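Local coordinates for 5-formyltetrahydrofolate cyclo-ligase family protein (Bacillus anthracis, PDB 2JCB) that probably catalyses the ATP-dependent, magnesium-requiring cyclisation of 5-formyltetrahydrofolate to 5,10-methenyltetrahydrofolate in folate metabolism, at residues Arg10-Lys13 against Leu14-Lys18; Arg153-Val156 against His157-Gly160. All coordinates share one frame; numbering follows the deposited sequence.

Contact 1 (Arg10-Lys13 against Leu14-Lys18); sequences REEK and LRLRK. With ADP (adenosine-5'-diphosphate), chain C.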
ATOM      1  N   ARG A  10      19.938   8.962   2.757  1.00 36.19           N
ATOM      2  CA  ARG A  10      19.812   7.525   2.476  1.00 36.48           C
ATOM      3  C   ARG A  10      19.970   6.629   3.713  1.00 36.49           C
ATOM      4  O   ARG A  10      19.218   5.656   3.867  1.00 36.39           O
ATOM      5  CB  ARG A  10      20.818   7.106   1.403  1.00 37.42           C
ATOM      6  CG  ARG A  10      20.788   7.962   0.136  1.00 38.60           C
ATOM      7  CD  ARG A  10      19.452   7.888  -0.576  1.00 39.44           C
ATOM      8  NE  ARG A  10      19.114   6.505  -0.889  1.00 41.63           N
ATOM      9  CZ  ARG A  10      17.911   6.075  -1.273  1.00 44.01           C
ATOM     10  NH1 ARG A  10      16.880   6.913  -1.419  1.00 42.89           N
ATOM     11  NH2 ARG A  10      17.738   4.777  -1.508  1.00 45.84           N
ATOM     12  N   GLU A  11      20.939   6.944   4.570  1.00 37.11           N
ATOM     13  CA  GLU A  11      21.133   6.193   5.809  1.00 37.50           C
ATOM     14  C   GLU A  11      19.968   6.352   6.781  1.00 36.72           C
ATOM     15  O   GLU A  11      19.520   5.371   7.362  1.00 37.13           O
ATOM     16  CB  GLU A  11      22.496   6.482   6.447  1.00 37.56           C
ATOM     17  CG  GLU A  11      23.567   5.490   5.953  1.00 42.28           C
ATOM     18  CD  GLU A  11      24.992   6.031   5.953  1.00 45.73           C
ATOM     19  OE1 GLU A  11      25.389   6.775   6.890  1.00 48.82           O
ATOM     20  OE2 GLU A  11      25.749   5.689   5.007  1.00 47.90           O
ATOM     21  N   GLU A  12      19.432   7.562   6.907  1.00 35.69           N
ATOM     22  CA  GLU A  12      18.201   7.773   7.688  1.00 34.55           C
ATOM     23  C   GLU A  12      16.977   6.975   7.191  1.00 32.70           C
ATOM     24  O   GLU A  12      16.218   6.461   8.004  1.00 32.48           O
ATOM     25  CB  GLU A  12      17.906   9.271   7.798  1.00 35.53           C
ATOM     26  CG  GLU A  12      16.672   9.679   8.644  1.00 34.88           C
ATOM     27  CD  GLU A  12      16.680  11.185   8.947  1.00 36.23           C
ATOM     28  OE1 GLU A  12      17.765  11.820   8.825  1.00 38.39           O
ATOM     29  OE2 GLU A  12      15.627  11.743   9.316  1.00 39.18           O
ATOM     30  N   LYS A  13      16.809   6.874   5.874  1.00 30.46           N
ATOM     31  CA  LYS A  13      15.752   6.067   5.266  1.00 31.19           C
ATOM     32  C   LYS A  13      15.894   4.581   5.573  1.00 30.10           C
ATOM     33  O   LYS A  13      14.908   3.918   5.897  1.00 30.29           O
ATOM     34  CB  LYS A  13      15.753   6.286   3.759  1.00 31.16           C
ATOM     35  CG  LYS A  13      14.763   7.345   3.269  1.00 33.32           C
ATOM     36  CD  LYS A  13      14.587   7.271   1.728  1.00 31.54           C
ATOM     37  CE  LYS A  13      13.942   8.544   1.196  1.00 30.52           C
ATOM     38  NZ  LYS A  13      13.377   8.385  -0.155  1.00 31.45           N
ATOM     39  N   LEU A  14      17.121   4.060   5.447  1.00 31.07           N
ATOM     40  CA  LEU A  14      17.387   2.650   5.741  1.00 30.07           C
ATOM     41  C   LEU A  14      17.168   2.387   7.217  1.00 30.15           C
ATOM     42  O   LEU A  14      16.537   1.419   7.568  1.00 28.08           O
ATOM     43  CB  LEU A  14      18.839   2.287   5.421  1.00 30.42           C
ATOM     44  CG  LEU A  14      19.295   2.197   3.971  1.00 29.51           C
ATOM     45  CD1 LEU A  14      20.673   1.510   3.936  1.00 32.84           C
ATOM     46  CD2 LEU A  14      18.229   1.497   3.108  1.00 32.15           C
ATOM     47  N   ARG A  15      17.741   3.239   8.058  1.00 28.77           N
ATOM     48  CA  ARG A  15      17.529   3.219   9.511  1.00 31.34           C
ATOM     49  C   ARG A  15      16.049   3.212   9.913  1.00 30.84           C
ATOM     50  O   ARG A  15      15.629   2.430  10.782  1.00 31.58           O
ATOM     51  CB  ARG A  15      18.261   4.416  10.154  1.00 30.52           C
ATOM     52  CG  ARG A  15      18.504   4.363  11.670  1.00 34.43           C
ATOM     53  CD  ARG A  15      18.784   5.782  12.272  1.00 35.35           C
ATOM     54  NE  ARG A  15      17.535   6.565  12.207  1.00 42.44           N
ATOM     55  CZ  ARG A  15      16.687   6.765  13.220  1.00 44.42           C
ATOM     56  NH1 ARG A  15      16.947   6.280  14.434  1.00 44.84           N
ATOM     57  NH2 ARG A  15      15.570   7.468  13.015  1.00 45.82           N
ATOM     58  N   LEU A  16      15.242   4.069   9.294  1.00 30.73           N
ATOM     59  CA  LEU A  16      13.846   4.137   9.674  1.00 29.77           C
ATOM     60  C   LEU A  16      13.107   2.913   9.127  1.00 27.58           C
ATOM     61  O   LEU A  16      12.303   2.313   9.836  1.00 24.33           O
ATOM     62  CB  LEU A  16      13.174   5.430   9.197  1.00 31.60           C
ATOM     63  CG  LEU A  16      13.313   6.631  10.128  1.00 36.10           C
ATOM     64  CD1 LEU A  16      12.928   7.913   9.384  1.00 39.35           C
ATOM     65  CD2 LEU A  16      12.461   6.427  11.408  1.00 39.03           C
ATOM     66  N   ARG A  17      13.445   2.530   7.895  1.00 27.55           N
ATOM     67  CA  ARG A  17      12.833   1.338   7.232  1.00 29.06           C
ATOM     68  C   ARG A  17      13.127   0.100   8.097  1.00 29.81           C
ATOM     69  O   ARG A  17      12.219  -0.618   8.480  1.00 31.41           O
ATOM     70  CB  ARG A  17      13.385   1.152   5.819  1.00 27.49           C
ATOM     71  CG  ARG A  17      12.475   0.344   4.873  1.00 28.14           C
ATOM     72  CD  ARG A  17      13.134   0.218   3.464  1.00 33.24           C
ATOM     73  NE  ARG A  17      12.885   1.404   2.628  1.00 36.27           N
ATOM     74  CZ  ARG A  17      13.773   2.106   1.932  1.00 36.25           C
ATOM     75  NH1 ARG A  17      15.077   1.776   1.879  1.00 32.18           N
ATOM     76  NH2 ARG A  17      13.340   3.150   1.231  1.00 38.11           N
ATOM     77  N   LYS A  18      14.399  -0.093   8.429  1.00 29.45           N
ATOM     78  CA  LYS A  18      14.843  -1.187   9.323  1.00 31.25           C
ATOM     79  C   LYS A  18      14.074  -1.217  10.668  1.00 30.75           C
ATOM     80  O   LYS A  18      13.486  -2.246  11.039  1.00 30.13           O
ATOM     81  CB  LYS A  18      16.366  -1.095   9.542  1.00 31.45           C
ATOM     82  CG  LYS A  18      17.079  -2.301  10.192  1.00 33.20           C
ATOM     83  CD  LYS A  18      18.583  -2.026  10.445  1.00 31.52           C
ATOM     84  CE  LYS A  18      19.267  -3.123  11.297  1.00 33.40           C
ATOM     85  NZ  LYS A  18      20.434  -2.635  12.120  1.00 35.72           N
TER
HETATM   86  PB  ADP C1190      10.903   3.976  -1.325  1.00 32.67           P
HETATM   87  O1B ADP C1190      10.443   2.601  -1.798  1.00 30.98           O
HETATM   88  O2B ADP C1190      10.983   4.038   0.156  1.00 34.47           O
HETATM   89  O3B ADP C1190      10.050   5.005  -2.036  1.00 33.73           O
HETATM   90  PA  ADP C1190      13.209   5.429  -2.381  1.00 33.07           P
HETATM   91  O1A ADP C1190      12.434   6.703  -2.171  1.00 34.58           O
HETATM   92  O2A ADP C1190      14.557   5.408  -1.860  1.00 31.84           O
HETATM   93  O3A ADP C1190      12.408   4.119  -1.856  1.00 33.56           O
HETATM   94  O5' ADP C1190      13.363   5.220  -3.977  1.00 34.23           O
HETATM   95  C5' ADP C1190      14.247   4.150  -4.374  1.00 32.99           C
HETATM   96  C4' ADP C1190      14.948   4.473  -5.671  1.00 34.45           C
HETATM   97  O4' ADP C1190      13.956   4.803  -6.630  1.00 35.40           O
HETATM   98  C3' ADP C1190      15.846   5.690  -5.481  1.00 38.36           C
HETATM   99  O3' ADP C1190      17.150   5.305  -5.865  1.00 40.31           O
HETATM  100  C2' ADP C1190      15.260   6.746  -6.397  1.00 38.47           C
HETATM  101  O2' ADP C1190      16.247   7.360  -7.176  1.00 42.77           O
HETATM  102  C1' ADP C1190      14.339   5.983  -7.332  1.00 33.81           C
HETATM  103  N9  ADP C1190      13.153   6.757  -7.784  1.00 33.84           N
HETATM  104  C8  ADP C1190      12.053   7.019  -7.053  1.00 34.35           C
HETATM  105  N7  ADP C1190      11.150   7.709  -7.789  1.00 34.96           N
HETATM  106  C5  ADP C1190      11.652   7.911  -9.009  1.00 31.48           C
HETATM  107  C6  ADP C1190      11.181   8.553 -10.265  1.00 33.48           C
HETATM  108  N6  ADP C1190       9.974   9.151 -10.334  1.00 35.71           N
HETATM  109  N1  ADP C1190      11.972   8.482 -11.336  1.00 33.15           N
HETATM  110  C2  ADP C1190      13.188   7.901 -11.287  1.00 34.56           C
HETATM  111  N3  ADP C1190      13.664   7.282 -10.189  1.00 34.89           N
HETATM  112  C4  ADP C1190      12.956   7.236  -9.030  1.00 31.90           C

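Contact 2 (Arg153-Val156 against His157-Gly160); sequences RYLV and HYKG. With ADP (adenosine-5'-diphosphate), chain C.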
ATOM      1  N   ARG A 153       7.324   6.205  -8.558  1.00 28.64           N
ATOM      2  CA  ARG A 153       7.311   6.335 -10.003  1.00 29.56           C
ATOM      3  C   ARG A 153       5.878   6.300 -10.519  1.00 29.77           C
ATOM      4  O   ARG A 153       5.489   7.080 -11.380  1.00 29.99           O
ATOM      5  CB  ARG A 153       8.140   5.219 -10.637  1.00 28.80           C
ATOM      6  CG  ARG A 153       9.620   5.344 -10.372  1.00 25.52           C
ATOM      7  CD  ARG A 153      10.327   4.175 -11.029  1.00 27.32           C
ATOM      8  NE  ARG A 153      11.780   4.268 -11.076  1.00 27.23           N
ATOM      9  CZ  ARG A 153      12.563   4.009 -10.034  1.00 27.86           C
ATOM     10  NH1 ARG A 153      13.878   4.045 -10.183  1.00 31.22           N
ATOM     11  NH2 ARG A 153      12.012   3.698  -8.853  1.00 31.93           N
ATOM     12  N   TYR A 154       5.112   5.350 -10.007  1.00 30.32           N
ATOM     13  CA  TYR A 154       3.729   5.139 -10.438  1.00 30.96           C
ATOM     14  C   TYR A 154       2.838   6.347 -10.124  1.00 31.26           C
ATOM     15  O   TYR A 154       2.054   6.769 -10.961  1.00 31.50           O
ATOM     16  CB  TYR A 154       3.148   3.917  -9.741  1.00 31.21           C
ATOM     17  CG  TYR A 154       1.730   3.651 -10.129  1.00 29.44           C
ATOM     18  CD1 TYR A 154       1.436   2.999 -11.326  1.00 30.88           C
ATOM     19  CD2 TYR A 154       0.670   4.040  -9.313  1.00 31.24           C
ATOM     20  CE1 TYR A 154       0.162   2.748 -11.706  1.00 30.20           C
ATOM     21  CE2 TYR A 154      -0.657   3.801  -9.699  1.00 31.42           C
ATOM     22  CZ  TYR A 154      -0.896   3.147 -10.898  1.00 31.53           C
ATOM     23  OH  TYR A 154      -2.167   2.854 -11.301  1.00 30.91           O
ATOM     24  N   LEU A 155       3.008   6.912  -8.941  1.00 31.73           N
ATOM     25  CA  LEU A 155       2.147   8.024  -8.514  1.00 32.30           C
ATOM     26  C   LEU A 155       2.359   9.319  -9.295  1.00 33.27           C
ATOM     27  O   LEU A 155       1.527  10.229  -9.203  1.00 34.65           O
ATOM     28  CB  LEU A 155       2.213   8.253  -6.993  1.00 33.08           C
ATOM     29  CG  LEU A 155       1.634   7.119  -6.162  1.00 31.69           C
ATOM     30  CD1 LEU A 155       1.919   7.393  -4.685  1.00 31.03           C
ATOM     31  CD2 LEU A 155       0.151   6.916  -6.453  1.00 32.20           C
ATOM     32  N   VAL A 156       3.454   9.406 -10.055  1.00 31.53           N
ATOM     33  CA  VAL A 156       3.662  10.532 -11.000  1.00 32.34           C
ATOM     34  C   VAL A 156       2.485  10.642 -11.982  1.00 33.26           C
ATOM     35  O   VAL A 156       1.989  11.738 -12.214  1.00 34.22           O
ATOM     36  CB  VAL A 156       4.983  10.397 -11.771  1.00 31.52           C
ATOM     37  CG1 VAL A 156       5.145  11.543 -12.825  1.00 30.83           C
ATOM     38  CG2 VAL A 156       6.153  10.417 -10.814  1.00 31.50           C
ATOM     39  N   HIS A 157       2.032   9.515 -12.525  1.00 33.37           N
ATOM     40  CA  HIS A 157       1.006   9.505 -13.561  1.00 35.31           C
ATOM     41  C   HIS A 157      -0.390   9.133 -13.065  1.00 35.14           C
ATOM     42  O   HIS A 157      -1.380   9.251 -13.789  1.00 36.30           O
ATOM     43  CB  HIS A 157       1.448   8.601 -14.721  1.00 36.64           C
ATOM     44  CG  HIS A 157       2.816   8.933 -15.229  1.00 39.95           C
ATOM     45  ND1 HIS A 157       3.083  10.071 -15.959  1.00 43.38           N
ATOM     46  CD2 HIS A 157       4.005   8.303 -15.065  1.00 42.85           C
ATOM     47  CE1 HIS A 157       4.372  10.121 -16.240  1.00 43.33           C
ATOM     48  NE2 HIS A 157       4.954   9.058 -15.710  1.00 41.57           N
ATOM     49  N   TYR A 158      -0.485   8.700 -11.825  1.00 34.21           N
ATOM     50  CA  TYR A 158      -1.779   8.319 -11.293  1.00 32.70           C
ATOM     51  C   TYR A 158      -2.462   9.560 -10.734  1.00 33.41           C
ATOM     52  O   TYR A 158      -1.902  10.235  -9.859  1.00 34.02           O
ATOM     53  CB  TYR A 158      -1.648   7.241 -10.213  1.00 32.66           C
ATOM     54  CG  TYR A 158      -2.967   6.869  -9.615  1.00 30.85           C
ATOM     55  CD1 TYR A 158      -3.906   6.158 -10.355  1.00 30.61           C
ATOM     56  CD2 TYR A 158      -3.278   7.232  -8.309  1.00 29.43           C
ATOM     57  CE1 TYR A 158      -5.149   5.794  -9.786  1.00 28.47           C
ATOM     58  CE2 TYR A 158      -4.497   6.883  -7.733  1.00 31.88           C
ATOM     59  CZ  TYR A 158      -5.438   6.200  -8.485  1.00 28.72           C
ATOM     60  OH  TYR A 158      -6.617   5.865  -7.881  1.00 32.65           O
ATOM     61  N   LYS A 159      -3.678   9.821 -11.216  1.00 31.55           N
ATOM     62  CA  LYS A 159      -4.429  11.001 -10.809  1.00 32.90           C
ATOM     63  C   LYS A 159      -5.665  10.769  -9.949  1.00 32.20           C
ATOM     64  O   LYS A 159      -6.385  11.732  -9.617  1.00 32.23           O
ATOM     65  CB  LYS A 159      -4.806  11.822 -12.051  1.00 32.00           C
ATOM     66  CG  LYS A 159      -3.630  12.238 -12.914  1.00 36.05           C
ATOM     67  CD  LYS A 159      -2.548  12.931 -12.097  1.00 38.57           C
ATOM     68  CE  LYS A 159      -1.537  13.606 -12.991  1.00 42.44           C
ATOM     69  NZ  LYS A 159      -0.323  13.899 -12.196  1.00 44.97           N
ATOM     70  N   GLY A 160      -5.929   9.516  -9.607  1.00 31.48           N
ATOM     71  CA  GLY A 160      -7.051   9.175  -8.775  1.00 31.04           C
ATOM     72  C   GLY A 160      -6.778   9.406  -7.308  1.00 31.05           C
ATOM     73  O   GLY A 160      -5.834  10.081  -6.926  1.00 32.02           O
TER
HETATM   74  PB  ADP C1190      10.903   3.976  -1.325  1.00 32.67           P
HETATM   75  O1B ADP C1190      10.443   2.601  -1.798  1.00 30.98           O
HETATM   76  O2B ADP C1190      10.983   4.038   0.156  1.00 34.47           O
HETATM   77  O3B ADP C1190      10.050   5.005  -2.036  1.00 33.73           O
HETATM   78  PA  ADP C1190      13.209   5.429  -2.381  1.00 33.07           P
HETATM   79  O1A ADP C1190      12.434   6.703  -2.171  1.00 34.58           O
HETATM   80  O2A ADP C1190      14.557   5.408  -1.860  1.00 31.84           O
HETATM   81  O3A ADP C1190      12.408   4.119  -1.856  1.00 33.56           O
HETATM   82  O5' ADP C1190      13.363   5.220  -3.977  1.00 34.23           O
HETATM   83  C5' ADP C1190      14.247   4.150  -4.374  1.00 32.99           C
HETATM   84  C4' ADP C1190      14.948   4.473  -5.671  1.00 34.45           C
HETATM   85  O4' ADP C1190      13.956   4.803  -6.630  1.00 35.40           O
HETATM   86  C3' ADP C1190      15.846   5.690  -5.481  1.00 38.36           C
HETATM   87  O3' ADP C1190      17.150   5.305  -5.865  1.00 40.31           O
HETATM   88  C2' ADP C1190      15.260   6.746  -6.397  1.00 38.47           C
HETATM   89  O2' ADP C1190      16.247   7.360  -7.176  1.00 42.77           O
HETATM   90  C1' ADP C1190      14.339   5.983  -7.332  1.00 33.81           C
HETATM   91  N9  ADP C1190      13.153   6.757  -7.784  1.00 33.84           N
HETATM   92  C8  ADP C1190      12.053   7.019  -7.053  1.00 34.35           C
HETATM   93  N7  ADP C1190      11.150   7.709  -7.789  1.00 34.96           N
HETATM   94  C5  ADP C1190      11.652   7.911  -9.009  1.00 31.48           C
HETATM   95  C6  ADP C1190      11.181   8.553 -10.265  1.00 33.48           C
HETATM   96  N6  ADP C1190       9.974   9.151 -10.334  1.00 35.71           N
HETATM   97  N1  ADP C1190      11.972   8.482 -11.336  1.00 33.15           N
HETATM   98  C2  ADP C1190      13.188   7.901 -11.287  1.00 34.56           C
HETATM   99  N3  ADP C1190      13.664   7.282 -10.189  1.00 34.89           N
HETATM  100  C4  ADP C1190      12.956   7.236  -9.030  1.00 31.90           C
HETATM  101  O   HOH W   1       0.175  12.428  -9.697  1.00 40.28           O

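Contact 1 (Arg10-Lys13 against Leu14-Lys18)
K13 and R17 sit one turn apart on the long N-terminal helix 6-26, their backbones joined where R17 N donates to K13 O at 2.8 Å. The same i to i+4 ladder runs from L14 N to R10 O, R15 N to E11 O and L16 N to E12 O. With R10, three and seven residues back from these two, it presents a row of cationic side chains to the diphosphate of ADP, an arrangement suited to holding a nucleotide's phosphates.

K13 runs outward from the helix to the alpha phosphate. CB stays close to the peptide N of L14, as bonding to the next residue dictates. From CG on the chain is extended, CD passing 4.3 Å from NH2 of R17 and 4.0 Å from O2A of ADP, while CE approaches O1A. At the tip NZ donates to O1A of the alpha phosphate at 2.8 Å, and it also forms salt bridges with D181, a magnesium ligand, and E178. This ammonium group therefore ties the nucleotide to the acidic side of the site, and P176 and F180 pack beside its chain.

R10 comes to the same phosphate by a different route. Bends at chi2 and chi3 fold its chain round so that the guanidinium meets O2A edge-on, in plane: NH1 gives the main bond at 2.8 Å, NH2 a weak one, and E178 pairs with NH1 as well. Two oxygens of one phosphate are thus gripped from one helix.

R17 goes to the beta phosphate. CG lies roughly anti to the backbone N (chi1 -157°) and the chain bends at chi3, which lets NE donate to G145 O; that bond would limit the rotation of the guanidinium, and NH2 reaches O2B of ADP at 2.7 Å.

Contact 2 (Arg153-Val156 against His157-Gly160)
Y154 O accepts two backbone N-H groups as the chain leaves helix 150-154, H157 N at 3.2 Å from above the carbonyl plane and Y158 N through a weak bond, so residues 154-157 form a beta turn on the way to strand 161-165.

Beyond the turn, Y158 packs back against Y154 and L155. Its CB lies 3.6 Å from Y154 CE2, and the two rings, inclined by only 22°, have centroids 5.8 Å apart and little of one above the other. CD2 of L155 meets CD2 of Y158 at 3.9 Å. The Y158 hydroxyl lies within hydrogen-bonding distance of both I127 O and K161 O, which must share its one proton, while Y154 also meets the ring of F95.

V156 and H157 run alongside each other, and CG1 of V156 stands over the face of the imidazole, 3.8 Å from its centroid, in a CH-pi contact. K159 folds back through a bend at chi2, bringing NZ to V156 O at 3.2 Å and to a water that accepts from it and lies near the carbonyls of L155 and Y158, its two protons outnumbered by nearby acceptors.

R153 faces the other way, into the nucleotide pocket. Its extended chain lays the guanidinium over the adenine, planes about 25° apart, with CZ of R153 3.4 Å from ADP C4, and NH2 makes a weak bond to the ribose O4'.

In the fold
Contact 1 comes first along the chain, on helix 6-26, and contact 2 much later, where helix 150-154 gives way to the loop before strand 161-165 of the mixed eight-stranded sheet. Their centres are 24 Å apart and their nearest atoms about 9 Å, so the two do not touch; ADP bridges them. Residues 10-18 hold the phosphate end, and the start of 153-160 covers the base and ribose. Between them in sequence, G145, G147 and G149 bond to the nucleotide through backbone N-H groups and D152 binds magnesium, as does D181, which follows 153-160. The ADP site is thus assembled from several parts of the sequence: the N-terminal helix, the 144-153 region and 180-181.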